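Local coordinates for protein bacteriophage virulence determinant (Salmonella enterica subsp. enterica serovar Typhimurium str. 14028S, PDB 6GGR) that probably acts as a secreted zinc metalloprotease of the PipA family that cuts host NF-kappaB transcription factors, at residues Tyr48-Pro53 / Asp65-Cys70; Ser75-Asp80 / Phe158-Ser163; Phe88-Asn93 / Val188-Ile193; Ile133-Asp138 / Ile165-His170; Ile194-Glu197 / Pro203-Ile206. All coordinates share one frame; numbering follows the deposited sequence.

How the interactions relate
The five contacts join helices, a strand and loops of one compact domain round a zinc site that is empty here. Interaction 4 is at the site itself, since 165-170 carries H166 and H170. Interaction 2 lies about 8 Å away, centre to centre, at the start of the same helix 160-173. Interaction 3 is about 14 Å from interaction 4, centre to centre, and touches it through T191 and H166. Interaction 5 follows on the same helix as interaction 3, with centres about 10 Å apart. There N192 ND2 reaches R205 O at 2.8 Å. Interaction 1 is a surface contact, its centre about 26 Å from that of interaction 5. It meets interaction 4 where L49 CD2 packs on I133 CD1.

Interaction 1. Residues Tyr48-Pro53 / Asp65-Cys70; sequences YLISGP and DTYDEC
P53 lies on the Y67 ring in a proline-tyrosine CH-pi contact, which ties the chain after helix 45-49 to helix 64-84. P53 CG is 3.6 Å from the centroid of the Y67 ring and 21° off its normal. It sits over one face but is shifted toward the rim, so its nearest ring atom is Y67 CD1. The P53 and Y67 side chains cross at about a right angle. The ring reaches the proline because Y67 CG is anti to the backbone N (chi1 174°), which sends the side chain off the helix toward 48-53. Farther along the ring, Y67 CE1 lies 3.3 Å from P53 N and 3.5 Å from G52 C. The phenol end then runs past I50, the two side chains pointing in opposite directions. I50 is the first residue to leave the helical conformation. The backbone of 49-52 pairs with strand 107-111: L49 and S51 bond to W107, and G52 bonds to L109. L109 of that strand also touches the side chains of I50 and Y67. The contact is mostly at the surface, with I50 on its buried side. Here Y67 OH has two carbon neighbours at 3.6 Å, I50 CG2 and G52 CA.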
# COMPACT_ATOMS: atom_id res chain seq x y z
N TYR B 48 -18.02 7.08 17.48
CA TYR B 48 -18.85 6.08 16.82
C TYR B 48 -18.02 5.15 15.95
O TYR B 48 -18.37 3.98 15.79
CB TYR B 48 -19.93 6.76 15.97
CG TYR B 48 -20.90 7.63 16.74
CD1 TYR B 48 -20.96 7.61 18.13
CD2 TYR B 48 -21.78 8.48 16.07
CE1 TYR B 48 -21.85 8.40 18.83
CE2 TYR B 48 -22.67 9.28 16.76
CZ TYR B 48 -22.70 9.24 18.14
OH TYR B 48 -23.58 10.03 18.84
N LEU B 49 -16.91 5.64 15.39
CA LEU B 49 -16.10 4.84 14.48
C LEU B 49 -14.96 4.12 15.20
O LEU B 49 -14.64 2.98 14.85
CB LEU B 49 -15.53 5.72 13.37
CG LEU B 49 -14.72 5.03 12.27
CD1 LEU B 49 -15.64 4.31 11.29
CD2 LEU B 49 -13.83 6.02 11.54
N ILE B 50 -14.36 4.74 16.21
CA ILE B 50 -13.13 4.26 16.84
C ILE B 50 -13.42 3.86 18.28
O ILE B 50 -14.02 4.64 19.04
CB ILE B 50 -12.02 5.32 16.78
CG1 ILE B 50 -11.81 5.80 15.34
CG2 ILE B 50 -10.73 4.78 17.36
CD1 ILE B 50 -11.55 4.70 14.33
N SER B 51 -12.98 2.66 18.66
CA SER B 51 -13.07 2.22 20.05
C SER B 51 -11.80 2.55 20.83
O SER B 51 -11.87 3.13 21.91
CB SER B 51 -13.32 0.71 20.11
OG SER B 51 -12.20 -0.02 19.65
N GLY B 52 -10.64 2.18 20.29
CA GLY B 52 -9.38 2.48 20.91
C GLY B 52 -8.22 2.21 19.98
O GLY B 52 -8.40 1.83 18.82
N PRO B 53 -7.00 2.40 20.47
CA PRO B 53 -5.82 2.09 19.66
C PRO B 53 -5.68 0.60 19.41
O PRO B 53 -6.14 -0.23 20.20
CB PRO B 53 -4.64 2.62 20.49
CG PRO B 53 -5.24 3.39 21.64
CD PRO B 53 -6.65 2.94 21.80
N ASP B 65 0.61 8.33 22.19
CA ASP B 65 0.72 9.72 21.78
C ASP B 65 0.24 9.91 20.34
O ASP B 65 -0.61 10.76 20.07
CB ASP B 65 2.16 10.20 21.94
CG ASP B 65 2.28 11.71 21.91
OD1 ASP B 65 1.52 12.35 21.16
OD2 ASP B 65 3.14 12.25 22.64
N THR B 66 0.78 9.12 19.41
CA THR B 66 0.37 9.24 18.02
C THR B 66 -1.11 8.94 17.85
O THR B 66 -1.74 9.43 16.91
CB THR B 66 1.20 8.30 17.14
OG1 THR B 66 2.58 8.37 17.53
CG2 THR B 66 1.08 8.70 15.68
N TYR B 67 -1.68 8.13 18.75
CA TYR B 67 -3.12 7.88 18.71
C TYR B 67 -3.90 9.18 18.86
O TYR B 67 -4.79 9.48 18.06
CB TYR B 67 -3.50 6.89 19.81
CG TYR B 67 -4.99 6.66 19.96
CD1 TYR B 67 -5.64 5.68 19.20
CD2 TYR B 67 -5.74 7.40 20.85
CE1 TYR B 67 -6.99 5.46 19.34
CE2 TYR B 67 -7.10 7.19 20.99
CZ TYR B 67 -7.72 6.22 20.24
OH TYR B 67 -9.07 6.00 20.37
N ASP B 68 -3.57 9.98 19.88
CA ASP B 68 -4.27 11.23 20.10
C ASP B 68 -4.09 12.18 18.92
O ASP B 68 -5.03 12.87 18.51
CB ASP B 68 -3.79 11.88 21.40
CG ASP B 68 -4.23 11.10 22.63
OD1 ASP B 68 -5.38 10.62 22.66
OD2 ASP B 68 -3.42 10.98 23.58
N GLU B 69 -2.88 12.23 18.35
CA GLU B 69 -2.63 13.10 17.21
C GLU B 69 -3.49 12.69 16.02
O GLU B 69 -4.15 13.54 15.40
CB GLU B 69 -1.14 13.05 16.83
CG GLU B 69 -0.23 13.69 17.87
CD GLU B 69 1.23 13.27 17.72
OE1 GLU B 69 1.54 12.50 16.79
OE2 GLU B 69 2.06 13.72 18.53
N CYS B 70 -3.50 11.40 15.69
CA CYS B 70 -4.26 10.94 14.53
C CYS B 70 -5.76 11.02 14.79
O CYS B 70 -6.53 11.37 13.88
CB CYS B 70 -3.85 9.52 14.17
SG CYS B 70 -2.20 9.40 13.40

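Interaction 2. Residues Ser75-Asp80 / Phe158-Ser163; sequences SRILED and FDTTRS
The backbones come closest at I77 and T161, whose CA atoms are 6.8 Å apart, where the middle of helix 64-84 faces the first turn of helix 160-173. I77 carries its side of the contact through a single methyl. Its CD1 is 4.0 Å from T160 CG2 and 4.2 Å from T161 CA, so it rests on the methyl of one threonine and the backbone of the next. The I77 and T160 side chains cross at about a right angle. T160 OG1 sits beside the backbone N (chi1 -57°), which leaves CG2 anti to N and turned to the isoleucine. The turn is fixed by an N-cap. D159 OD1 accepts from R162 N at 3.2 Å with an N-H...O angle of 157°, and the donor lies well above the carboxylate plane. The other oxygen, D159 OD2, is bonded to H200 NE2. R162 leaves on the far side of the turn, where NH1 bonds N192 OD1 and NH2 bonds S202 OG. I77 also packs on F164 and I165, so helix 64-84 packs across this face of helix 160-173. Helix 186-197 meets R162 through T191 and L195, while helix 45-49 covers S75 and L78.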
# COMPACT_ATOMS: atom_id res chain seq x y z
N SER B 75 -11.04 13.18 13.73
CA SER B 75 -12.29 13.76 14.20
C SER B 75 -12.66 15.00 13.40
O SER B 75 -13.83 15.18 13.02
CB SER B 75 -12.19 14.09 15.69
OG SER B 75 -13.39 14.68 16.16
N ARG B 76 -11.69 15.88 13.13
CA ARG B 76 -11.96 17.06 12.31
C ARG B 76 -12.48 16.66 10.94
O ARG B 76 -13.49 17.19 10.47
CB ARG B 76 -10.69 17.91 12.17
CG ARG B 76 -10.09 18.40 13.47
CD ARG B 76 -8.94 19.37 13.20
NE ARG B 76 -7.87 18.76 12.40
CZ ARG B 76 -7.80 18.81 11.07
NH1 ARG B 76 -8.73 19.44 10.36
NH2 ARG B 76 -6.78 18.23 10.45
N ILE B 77 -11.79 15.73 10.28
CA ILE B 77 -12.15 15.34 8.92
C ILE B 77 -13.53 14.69 8.89
O ILE B 77 -14.34 14.98 8.00
CB ILE B 77 -11.06 14.42 8.34
CG1 ILE B 77 -9.79 15.24 8.09
CG2 ILE B 77 -11.53 13.73 7.06
CD1 ILE B 77 -8.56 14.41 7.79
N LEU B 78 -13.81 13.81 9.85
CA LEU B 78 -15.15 13.22 9.94
C LEU B 78 -16.20 14.30 10.11
O LEU B 78 -17.25 14.27 9.45
CB LEU B 78 -15.20 12.24 11.11
CG LEU B 78 -14.43 10.94 10.97
CD1 LEU B 78 -14.34 10.23 12.32
CD2 LEU B 78 -15.08 10.03 9.94
N GLU B 79 -15.94 15.27 10.99
CA GLU B 79 -16.89 16.35 11.23
C GLU B 79 -17.13 17.15 9.95
O GLU B 79 -18.29 17.43 9.59
CB GLU B 79 -16.36 17.25 12.35
CG GLU B 79 -17.17 18.51 12.61
CD GLU B 79 -16.70 19.24 13.85
OE1 GLU B 79 -15.53 19.04 14.25
OE2 GLU B 79 -17.49 20.02 14.42
N ASP B 80 -16.06 17.54 9.26
CA ASP B 80 -16.21 18.31 8.02
C ASP B 80 -16.95 17.50 6.96
O ASP B 80 -17.81 18.04 6.26
CB ASP B 80 -14.85 18.74 7.50
CG ASP B 80 -14.23 19.85 8.32
OD1 ASP B 80 -14.98 20.59 9.00
OD2 ASP B 80 -12.99 19.99 8.29
N PHE B 158 -1.18 12.32 -2.83
CA PHE B 158 -2.15 12.05 -1.77
C PHE B 158 -1.99 13.07 -0.66
O PHE B 158 -0.86 13.40 -0.27
CB PHE B 158 -1.97 10.64 -1.21
CG PHE B 158 -2.62 9.56 -2.02
CD1 PHE B 158 -4.00 9.40 -2.00
CD2 PHE B 158 -1.86 8.66 -2.75
CE1 PHE B 158 -4.61 8.40 -2.73
CE2 PHE B 158 -2.47 7.65 -3.48
CZ PHE B 158 -3.84 7.52 -3.46
N ASP B 159 -3.10 13.57 -0.15
CA ASP B 159 -3.10 14.42 1.03
C ASP B 159 -3.89 13.74 2.14
O ASP B 159 -4.56 12.73 1.94
CB ASP B 159 -3.68 15.81 0.71
CG ASP B 159 -5.19 15.80 0.54
OD1 ASP B 159 -5.74 14.83 -0.05
OD2 ASP B 159 -5.84 16.76 0.99
N THR B 160 -3.79 14.31 3.34
CA THR B 160 -4.39 13.69 4.52
C THR B 160 -5.88 13.46 4.32
O THR B 160 -6.40 12.37 4.61
CB THR B 160 -4.14 14.56 5.75
OG1 THR B 160 -2.73 14.77 5.91
CG2 THR B 160 -4.70 13.91 7.01
N THR B 161 -6.59 14.46 3.81
CA THR B 161 -8.03 14.34 3.66
C THR B 161 -8.39 13.15 2.78
O THR B 161 -9.16 12.27 3.19
CB THR B 161 -8.61 15.63 3.09
OG1 THR B 161 -8.22 16.74 3.91
CG2 THR B 161 -10.14 15.57 3.03
N ARG B 162 -7.82 13.09 1.57
CA ARG B 162 -8.12 11.98 0.67
C ARG B 162 -7.76 10.64 1.30
O ARG B 162 -8.54 9.68 1.24
CB ARG B 162 -7.39 12.15 -0.66
CG ARG B 162 -7.74 11.07 -1.68
CD ARG B 162 -7.19 11.36 -3.08
NE ARG B 162 -7.91 12.43 -3.76
CZ ARG B 162 -9.04 12.27 -4.45
NH1 ARG B 162 -9.60 11.08 -4.55
NH2 ARG B 162 -9.61 13.30 -5.05
N SER B 163 -6.57 10.55 1.91
CA SER B 163 -6.14 9.28 2.48
C SER B 163 -7.06 8.85 3.62
O SER B 163 -7.45 7.68 3.71
CB SER B 163 -4.70 9.38 2.96
OG SER B 163 -3.84 9.83 1.93

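Interaction 3. Residues Phe88-Asn93 / Val188-Ile193; sequences FRRLMN and VEYTNI
L91 lies over one face of the Y190 ring and brings both of its methyls down on it. L91 CD1 is 3.9 Å from the ring centroid and 13° off the normal, a CH-pi contact over the centre of the ring. L91 CD2 sits toward the phenol end, 3.6 Å from Y190 CZ and 3.7 Å from Y190 OH. The leucine therefore covers the ring lengthwise, with its branch set at a slant to the tyrosine side chain. R90 comes from another direction. Its NH2 lies at the edge of the Y190 ring, near the ring plane, 4.3 Å from Y190 CE1. This is a loose approach, and Y190 CE1 lies neither over the face nor at the edge of the guanidinium.

The polar ends are held by residues of the next shell. D30 OD1 takes a hydrogen bond from Y190 OH and a salt bridge from R90 NH1. One carboxylate oxygen thus links the two side chains. R90 NH1 also bonds A33 O, which helps to fix the guanidinium. H29 touches both L91 and Y190, and V169 of helix 160-173 packs on Y190. At the neighbouring position of helix 186-197, E189 forms salt bridges with R26 and R184. The contact is buried. It joins helix 86-100 to helix 186-197, and the Y190 side chain is about 8 Å from that of the zinc ligand H166. Helix 186-197 packs directly on the zinc-binding helix 160-173, an arrangement consistent with a zincin-type metalloprotease.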
# COMPACT_ATOMS: atom_id res chain seq x y z
N PHE B 88 -21.33 11.31 1.97
CA PHE B 88 -20.69 10.74 3.15
C PHE B 88 -21.69 10.50 4.27
O PHE B 88 -21.58 9.52 5.01
CB PHE B 88 -19.56 11.65 3.64
CG PHE B 88 -18.91 11.18 4.90
CD1 PHE B 88 -17.84 10.30 4.85
CD2 PHE B 88 -19.36 11.60 6.13
CE1 PHE B 88 -17.24 9.86 6.01
CE2 PHE B 88 -18.77 11.16 7.29
CZ PHE B 88 -17.70 10.29 7.23
N ARG B 89 -22.68 11.40 4.41
CA ARG B 89 -23.72 11.18 5.41
C ARG B 89 -24.45 9.86 5.17
O ARG B 89 -24.86 9.20 6.13
CB ARG B 89 -24.71 12.35 5.41
CG ARG B 89 -24.15 13.65 6.00
CD ARG B 89 -25.25 14.67 6.33
NE ARG B 89 -25.88 15.25 5.15
CZ ARG B 89 -25.40 16.28 4.47
NH1 ARG B 89 -24.27 16.87 4.83
NH2 ARG B 89 -26.06 16.74 3.40
N ARG B 90 -24.60 9.46 3.90
CA ARG B 90 -25.27 8.20 3.60
C ARG B 90 -24.44 7.01 4.08
O ARG B 90 -24.96 6.11 4.76
CB ARG B 90 -25.53 8.09 2.09
CG ARG B 90 -26.54 9.09 1.57
CD ARG B 90 -27.07 8.70 0.19
NE ARG B 90 -26.07 8.87 -0.87
CZ ARG B 90 -25.31 7.90 -1.37
NH1 ARG B 90 -25.40 6.66 -0.91
NH2 ARG B 90 -24.44 8.17 -2.34
N LEU B 91 -23.16 6.98 3.72
CA LEU B 91 -22.30 5.88 4.16
C LEU B 91 -22.23 5.83 5.68
O LEU B 91 -22.41 4.77 6.28
CB LEU B 91 -20.91 6.04 3.54
CG LEU B 91 -20.89 6.19 2.02
CD1 LEU B 91 -19.47 6.31 1.51
CD2 LEU B 91 -21.61 5.03 1.34
N MET B 92 -22.00 6.98 6.31
CA MET B 92 -21.87 7.02 7.77
C MET B 92 -23.18 6.62 8.45
O MET B 92 -23.19 5.79 9.37
CB MET B 92 -21.45 8.42 8.22
CG MET B 92 -21.27 8.55 9.72
SD MET B 92 -19.88 7.56 10.32
CE MET B 92 -20.31 7.40 12.05
N ASN B 93 -24.30 7.20 8.01
CA ASN B 93 -25.59 6.88 8.61
C ASN B 93 -25.87 5.39 8.53
O ASN B 93 -26.18 4.75 9.53
CB ASN B 93 -26.70 7.67 7.92
CG ASN B 93 -26.75 9.13 8.35
OD1 ASN B 93 -26.22 9.50 9.39
ND2 ASN B 93 -27.42 9.96 7.55
N VAL B 188 -12.66 4.52 -4.49
CA VAL B 188 -12.14 5.70 -5.16
C VAL B 188 -13.28 6.62 -5.58
O VAL B 188 -13.26 7.83 -5.33
CB VAL B 188 -11.26 5.30 -6.35
CG1 VAL B 188 -10.91 6.52 -7.21
CG2 VAL B 188 -9.99 4.60 -5.87
N GLU B 189 -14.31 6.05 -6.21
CA GLU B 189 -15.40 6.88 -6.71
C GLU B 189 -16.11 7.58 -5.56
O GLU B 189 -16.36 8.79 -5.62
CB GLU B 189 -16.38 6.03 -7.53
CG GLU B 189 -15.75 5.48 -8.80
CD GLU B 189 -16.73 5.33 -9.95
OE1 GLU B 189 -17.94 5.49 -9.73
OE2 GLU B 189 -16.28 5.04 -11.08
N TYR B 190 -16.43 6.85 -4.49
CA TYR B 190 -16.98 7.47 -3.29
C TYR B 190 -16.07 8.58 -2.79
O TYR B 190 -16.53 9.69 -2.49
CB TYR B 190 -17.17 6.42 -2.19
CG TYR B 190 -18.50 5.71 -2.18
CD1 TYR B 190 -19.70 6.41 -2.33
CD2 TYR B 190 -18.57 4.34 -1.99
CE1 TYR B 190 -20.92 5.76 -2.31
CE2 TYR B 190 -19.79 3.68 -1.96
CZ TYR B 190 -20.96 4.39 -2.12
OH TYR B 190 -22.17 3.73 -2.10
N THR B 191 -14.77 8.29 -2.67
CA THR B 191 -13.84 9.28 -2.16
C THR B 191 -13.81 10.52 -3.05
O THR B 191 -13.84 11.65 -2.55
CB THR B 191 -12.44 8.67 -2.02
OG1 THR B 191 -12.50 7.54 -1.13
CG2 THR B 191 -11.45 9.67 -1.47
N ASN B 192 -13.78 10.33 -4.37
CA ASN B 192 -13.81 11.47 -5.28
C ASN B 192 -15.04 12.34 -5.03
O ASN B 192 -14.94 13.58 -4.98
CB ASN B 192 -13.80 11.00 -6.74
CG ASN B 192 -12.44 10.49 -7.19
OD1 ASN B 192 -11.43 10.70 -6.53
ND2 ASN B 192 -12.42 9.82 -8.33
N ILE B 193 -16.21 11.72 -4.90
CA ILE B 193 -17.46 12.47 -4.76
C ILE B 193 -17.50 13.20 -3.43
O ILE B 193 -17.89 14.37 -3.35
CB ILE B 193 -18.66 11.52 -4.91
CG1 ILE B 193 -18.66 10.89 -6.31
CG2 ILE B 193 -19.97 12.28 -4.66
CD1 ILE B 193 -19.61 9.72 -6.45

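Interaction 4. Residues Ile133-Asp138 / Ile165-His170; sequences IALNLD and IHQVVH. Unlike the reference sequence in segment 165-170: Q167 (reference Glu).
Q167 meets L135 through CB and CG, and not through its flat end. The flat groups of the two segments have their partners elsewhere. The amide of N136 closes an Asx turn that follows the strand. D138 N meets N136 OD1 at 2.8 Å, in the carbonyl plane and on a lone pair. Neither imidazole touches 133-138; both are tied to D177. H170 NE2 bonds D177 OD2, and H166 NE2 has a weak bond to the same oxygen. H166, H170 and D177 are the known zinc ligands, and no metal is bound to this chain here.

Across the contact, Q167 CB and Q167 CG both lie 3.8 Å from L135 CD2. Q167 CG also comes within 4.1 Å of A134 O. L135 and Q167 run past each other in opposite directions. The Q167 chain is bent at its second torsion (chi2 -55°), so CB and CG are the atoms against L135. F115 and T117 pack on Q167. A chain of another protein also reaches H166, Q167 and H170, consistent with a substrate lying at the site.

The histidines and Q167 fall in an HExxH pattern. The strand contact is mainly apolar. It backs the position that holds Glu in the reference sequence, which in zincins is the probable catalytic residue of HExxH; here it is Gln. The contact with 133-138 is made by carbon atoms and A134 O, while the known zinc ligands H166 and H170 bond to D177.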
# COMPACT_ATOMS: atom_id res chain seq x y z
N ILE B 133 -8.42 0.25 11.47
CA ILE B 133 -8.26 1.35 10.52
C ILE B 133 -6.89 1.95 10.78
O ILE B 133 -6.67 2.54 11.85
CB ILE B 133 -9.37 2.40 10.66
CG1 ILE B 133 -10.70 1.85 10.13
CG2 ILE B 133 -9.02 3.68 9.92
CD1 ILE B 133 -11.91 2.62 10.59
N ALA B 134 -5.98 1.82 9.82
CA ALA B 134 -4.61 2.30 9.98
C ALA B 134 -4.48 3.66 9.31
O ALA B 134 -4.74 3.80 8.10
CB ALA B 134 -3.61 1.30 9.38
N LEU B 135 -4.06 4.66 10.08
CA LEU B 135 -3.88 6.02 9.58
C LEU B 135 -2.58 6.58 10.13
O LEU B 135 -2.12 6.20 11.21
CB LEU B 135 -5.05 6.92 9.98
CG LEU B 135 -6.45 6.43 9.60
CD1 LEU B 135 -7.51 7.27 10.30
CD2 LEU B 135 -6.65 6.47 8.09
N ASN B 136 -1.99 7.51 9.37
CA ASN B 136 -0.78 8.19 9.80
C ASN B 136 -0.77 9.60 9.23
O ASN B 136 -1.53 9.92 8.30
CB ASN B 136 0.48 7.44 9.37
CG ASN B 136 0.67 7.45 7.86
OD1 ASN B 136 1.07 8.45 7.28
ND2 ASN B 136 0.38 6.32 7.23
N LEU B 137 0.09 10.44 9.79
CA LEU B 137 0.24 11.83 9.36
C LEU B 137 1.54 12.05 8.59
O LEU B 137 2.08 13.15 8.58
CB LEU B 137 0.17 12.76 10.57
CG LEU B 137 -1.17 12.73 11.31
CD1 LEU B 137 -1.02 13.24 12.73
CD2 LEU B 137 -2.22 13.54 10.56
N ASP B 138 2.04 11.00 7.93
CA ASP B 138 3.26 11.12 7.15
C ASP B 138 3.04 11.88 5.85
O ASP B 138 4.02 12.34 5.24
CB ASP B 138 3.84 9.74 6.86
CG ASP B 138 4.06 8.91 8.11
OD1 ASP B 138 4.13 9.51 9.21
OD2 ASP B 138 4.15 7.67 8.01
N ILE B 165 -10.23 9.79 4.18
CA ILE B 165 -11.57 9.46 3.68
C ILE B 165 -11.54 8.13 2.94
O ILE B 165 -12.47 7.32 3.06
CB ILE B 165 -12.09 10.60 2.78
CG1 ILE B 165 -12.29 11.88 3.60
CG2 ILE B 165 -13.39 10.19 2.08
CD1 ILE B 165 -13.27 11.75 4.75
N HIS B 166 -10.49 7.88 2.16
CA HIS B 166 -10.38 6.62 1.44
C HIS B 166 -10.43 5.44 2.40
O HIS B 166 -11.16 4.47 2.18
CB HIS B 166 -9.10 6.60 0.62
CG HIS B 166 -8.96 5.39 -0.25
ND1 HIS B 166 -9.15 5.42 -1.61
CD2 HIS B 166 -8.65 4.10 0.05
CE1 HIS B 166 -8.96 4.21 -2.12
NE2 HIS B 166 -8.66 3.39 -1.12
N GLN B 167 -9.64 5.49 3.48
CA GLN B 167 -9.62 4.39 4.43
C GLN B 167 -10.94 4.28 5.18
O GLN B 167 -11.42 3.18 5.44
CB GLN B 167 -8.46 4.55 5.41
CG GLN B 167 -7.08 4.57 4.77
CD GLN B 167 -6.82 3.35 3.91
OE1 GLN B 167 -7.38 2.28 4.12
NE2 GLN B 167 -5.95 3.52 2.92
N VAL B 168 -11.53 5.42 5.54
CA VAL B 168 -12.81 5.40 6.23
C VAL B 168 -13.89 4.82 5.33
O VAL B 168 -14.75 4.05 5.77
CB VAL B 168 -13.17 6.81 6.74
CG1 VAL B 168 -14.63 6.87 7.22
CG2 VAL B 168 -12.23 7.22 7.86
N VAL B 169 -13.87 5.18 4.04
CA VAL B 169 -14.87 4.65 3.12
C VAL B 169 -14.80 3.13 3.08
O VAL B 169 -15.83 2.45 3.01
CB VAL B 169 -14.69 5.27 1.72
CG1 VAL B 169 -15.44 4.45 0.66
CG2 VAL B 169 -15.20 6.70 1.72
N HIS B 170 -13.58 2.57 3.12
CA HIS B 170 -13.43 1.13 3.22
C HIS B 170 -14.20 0.59 4.42
O HIS B 170 -14.92 -0.41 4.32
CB HIS B 170 -11.96 0.75 3.32
CG HIS B 170 -11.26 0.60 2.01
ND1 HIS B 170 -11.60 -0.36 1.08
CD2 HIS B 170 -10.21 1.28 1.47
CE1 HIS B 170 -10.81 -0.25 0.03
NE2 HIS B 170 -9.95 0.73 0.24

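Interaction 5. Residues Ile194-Glu197 / Pro203-Ile206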
# COMPACT_ATOMS: atom_id res chain seq x y z
N ILE B 194 -17.14 12.51 -2.35
CA ILE B 194 -17.16 13.11 -1.02
C ILE B 194 -16.26 14.33 -0.98
O ILE B 194 -16.65 15.41 -0.50
CB ILE B 194 -16.75 12.07 0.04
CG1 ILE B 194 -17.80 10.96 0.10
CG2 ILE B 194 -16.57 12.71 1.41
CD1 ILE B 194 -17.35 9.73 0.88
N LEU B 195 -15.03 14.20 -1.49
CA LEU B 195 -14.08 15.30 -1.44
C LEU B 195 -14.59 16.51 -2.23
O LEU B 195 -14.46 17.65 -1.77
CB LEU B 195 -12.73 14.85 -1.98
CG LEU B 195 -11.71 14.42 -0.92
CD1 LEU B 195 -12.22 13.25 -0.11
CD2 LEU B 195 -10.38 14.06 -1.58
N LYS B 196 -15.16 16.28 -3.41
CA LYS B 196 -15.74 17.40 -4.15
C LYS B 196 -16.91 18.01 -3.40
O LYS B 196 -17.09 19.24 -3.41
CB LYS B 196 -16.18 16.95 -5.55
CG LYS B 196 -15.04 16.71 -6.52
CD LYS B 196 -14.22 17.97 -6.76
CE LYS B 196 -13.19 17.76 -7.86
NZ LYS B 196 -12.23 18.91 -7.96
N GLU B 197 -17.72 17.18 -2.74
CA GLU B 197 -18.80 17.71 -1.92
C GLU B 197 -18.28 18.50 -0.72
O GLU B 197 -18.99 19.36 -0.20
CB GLU B 197 -19.70 16.57 -1.44
CG GLU B 197 -20.55 15.93 -2.54
CD GLU B 197 -21.47 14.84 -2.02
OE1 GLU B 197 -21.41 14.52 -0.81
OE2 GLU B 197 -22.27 14.29 -2.82
N PRO B 203 -7.90 17.32 -8.03
CA PRO B 203 -8.59 16.68 -9.15
C PRO B 203 -9.03 15.28 -8.76
O PRO B 203 -8.36 14.60 -7.98
CB PRO B 203 -7.52 16.64 -10.25
CG PRO B 203 -6.46 17.59 -9.83
CD PRO B 203 -6.49 17.60 -8.34
N PRO B 204 -10.16 14.82 -9.29
CA PRO B 204 -10.61 13.46 -8.95
C PRO B 204 -9.68 12.40 -9.50
O PRO B 204 -8.99 12.60 -10.51
CB PRO B 204 -12.01 13.37 -9.58
CG PRO B 204 -12.04 14.43 -10.61
CD PRO B 204 -11.13 15.52 -10.15
N ARG B 205 -9.66 11.26 -8.82
CA ARG B 205 -8.77 10.16 -9.14
C ARG B 205 -9.42 9.30 -10.22
O ARG B 205 -10.43 8.64 -9.97
CB ARG B 205 -8.48 9.35 -7.89
CG ARG B 205 -7.51 8.20 -8.05
CD ARG B 205 -7.35 7.50 -6.71
NE ARG B 205 -6.33 6.46 -6.72
CZ ARG B 205 -6.06 5.70 -5.67
NH1 ARG B 205 -6.73 5.86 -4.53
NH2 ARG B 205 -5.12 4.77 -5.75
N ILE B 206 -8.83 9.30 -11.42
CA ILE B 206 -9.44 8.63 -12.57
C ILE B 206 -9.11 7.15 -12.63
O ILE B 206 -9.78 6.41 -13.37
CB ILE B 206 -9.01 9.30 -13.89
CG1 ILE B 206 -7.51 9.08 -14.16
CG2 ILE B 206 -9.34 10.79 -13.86
CD1 ILE B 206 -7.02 9.68 -15.46
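The K196 side chain runs at a slant to the P204 ring and meets it at CD. K196 CE is the atom that touches, 3.8 Å from P204 CD. The amine follows, with K196 NZ at 4.2 Å from P204 CD and 4.4 Å from P203 CA. The lysine gets there by one bend. Its CG is anti to the carbonyl carbon and the chain turns at the second torsion (chi2 -61°). Beyond that it is extended, so CE and NZ run on toward the prolines.

The backbones stay well apart. The CA atoms of K196 and P204, the nearest pair, are 8.1 Å from each other, and the lysine spans the gap. Its charge is not aimed at the proline carbons. K196 NZ donates to S202 O, just before the prolines, and this bond sets the end of the side chain beside them. P203 and P204 both have polyproline II backbone angles, which keep the segment extended. P203 O is bonded to Y149 OH. The P204 ring is the buried side of the contact, while K196 is partly exposed.

The contact closes a short loop that returns the chain along helix 186-197 soon after the helix ends. P204 rests on N192 of the same helix, and N192 ND2 bonds R205 O. R205 continues toward helix 160-173, where it touches H166. On the helix side, L195 packs on R162 and I165 of helix 160-173, and I194 packs on F88 and L91 of helix 86-100.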